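Predicted ATPase of the ABC class (Vibrio vulnificus, PDB 5D6A) binds the ATP analogue AMP-PNP and, as a predicted ATPase of the ABC class, probably hydrolyses ATP. Local coordinates at residues G538-W541 with F542-M545. Residues are numbered along the deposited sequence; the frame is centred on the assembly and turned at random.
Sequences GDAW and FQNM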
loop_
_atom_site.group_PDB
_atom_site.type_symbol
_atom_site.label_atom_id
_atom_site.label_comp_id
_atom_site.label_asym_id
_atom_site.label_seq_id
_atom_site.Cartn_x
_atom_site.Cartn_y
_atom_site.Cartn_z
ATOM N N GLY A 538 -16.143 -22.091 13.695
ATOM C CA GLY A 538 -16.486 -23.496 13.492
ATOM C C GLY A 538 -17.753 -23.757 12.698
ATOM O O GLY A 538 -18.769 -24.177 13.257
ATOM N N ASP A 539 -17.689 -23.502 11.393
ATOM C CA ASP A 539 -18.800 -23.739 10.457
ATOM C C ASP A 539 -19.992 -22.785 10.660
ATOM O O ASP A 539 -20.564 -22.301 9.685
ATOM C CB ASP A 539 -19.238 -25.211 10.506
ATOM C CG ASP A 539 -19.999 -25.642 9.255
ATOM O OD1 ASP A 539 -20.639 -24.792 8.600
ATOM O OD2 ASP A 539 -19.956 -26.848 8.927
ATOM N N ALA A 540 -20.369 -22.528 11.911
ATOM C CA ALA A 540 -21.449 -21.578 12.202
ATOM C C ALA A 540 -20.842 -20.210 12.559
ATOM O O ALA A 540 -21.397 -19.456 13.358
ATOM C CB ALA A 540 -22.317 -22.095 13.339
ATOM N N TRP A 541 -19.705 -19.903 11.936
ATOM C CA TRP A 541 -18.953 -18.668 12.171
ATOM C C TRP A 541 -19.753 -17.364 12.084
ATOM O O TRP A 541 -19.444 -16.394 12.779
ATOM C CB TRP A 541 -17.800 -18.594 11.160
ATOM C CG TRP A 541 -18.258 -18.442 9.735
ATOM C CD1 TRP A 541 -18.741 -19.425 8.914
ATOM C CD2 TRP A 541 -18.269 -17.236 8.962
ATOM N NE1 TRP A 541 -19.052 -18.902 7.681
ATOM C CE2 TRP A 541 -18.775 -17.561 7.684
ATOM C CE3 TRP A 541 -17.905 -15.911 9.227
ATOM C CZ2 TRP A 541 -18.923 -16.613 6.677
ATOM C CZ3 TRP A 541 -18.051 -14.969 8.223
ATOM C CH2 TRP A 541 -18.556 -15.326 6.964
ATOM N N PHE A 542 -20.774 -17.345 11.234
ATOM C CA PHE A 542 -21.571 -16.131 11.006
ATOM C C PHE A 542 -22.691 -15.850 12.009
ATOM O O PHE A 542 -23.160 -14.714 12.088
ATOM C CB PHE A 542 -22.179 -16.158 9.592
ATOM C CG PHE A 542 -23.120 -17.306 9.353
ATOM C CD1 PHE A 542 -24.448 -17.227 9.743
ATOM C CD2 PHE A 542 -22.678 -18.465 8.726
ATOM C CE1 PHE A 542 -25.314 -18.282 9.524
ATOM C CE2 PHE A 542 -23.538 -19.524 8.505
ATOM C CZ PHE A 542 -24.859 -19.432 8.903
ATOM N N GLN A 543 -23.123 -16.856 12.770
ATOM C CA GLN A 543 -24.248 -16.658 13.698
ATOM C C GLN A 543 -23.977 -15.630 14.796
ATOM O O GLN A 543 -24.891 -14.918 15.203
ATOM C CB GLN A 543 -24.724 -17.982 14.323
ATOM C CG GLN A 543 -23.756 -18.635 15.301
ATOM C CD GLN A 543 -24.336 -19.877 15.965
ATOM O OE1 GLN A 543 -25.497 -20.232 15.747
ATOM N NE2 GLN A 543 -23.528 -20.539 16.785
ATOM N N ASN A 544 -22.735 -15.546 15.266
ATOM C CA ASN A 544 -22.390 -14.595 16.333
ATOM C C ASN A 544 -21.878 -13.229 15.852
ATOM O O ASN A 544 -21.437 -12.406 16.659
ATOM C CB ASN A 544 -21.399 -15.231 17.324
ATOM C CG ASN A 544 -22.044 -16.297 18.197
ATOM O OD1 ASN A 544 -23.255 -16.514 18.147
ATOM N ND2 ASN A 544 -21.236 -16.956 19.015
HETATM N N MSE A 545 -21.947 -12.986 14.546
HETATM C CA MSE A 545 -21.530 -11.709 13.975
HETATM C C MSE A 545 -22.765 -10.952 13.594
HETATM O O MSE A 545 -23.825 -11.556 13.416
HETATM C CB MSE A 545 -20.726 -11.930 12.704
HETATM C CG MSE A 545 -19.452 -12.712 12.976
HETATM SE SE MSE A 545 -18.340 -12.745 11.351
HETATM C CE MSE A 545 -16.739 -13.514 12.199
#
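Two overlapping type I beta turns, A540 to Q543 and F542 to M545, form part of the loop between helices 529-536 and 556-564 in the MRB1590 C-terminal family region, and on them F542 and M545 both pack against the W541 indole. The first turn is closed by Q543 N donating to A540 O over 3.2 Å. In the second turn M545 N bonds to F542 O.

W541 carries CG between its backbone N and carbonyl carbon (chi1 66°), which brings the indole back over the following amide, so that F542 N lies over one face of the ring, 3.1 Å from W541 CG. The same choice at F542 (chi1 62°) places the edge of its phenyl ring toward the W541 face, and the two rings meet as a T-shaped pair, the planes standing at 89° and the phenyl centroid lying 5.4 Å from that of the five-membered ring. F542 CB sits over the centre of the six-membered ring of W541 as a CH-pi contact, 4.1 Å from its centroid. The buried indole also reaches D127 through a weak hydrogen bond from NE1, and both aromatic side chains touch T129, so this turn packs against the D127-T129 loop.

M545, a selenomethionine, extends beyond CG toward the benzo side of W541 in a Met-aromatic contact and also packs against W514 and V515 of helix 506-519. Its SE approaches the six-membered ring obliquely, 3.8 Å from W541 CE3, while its CE lies at the indole edge, 4.0 Å from W541 CE3.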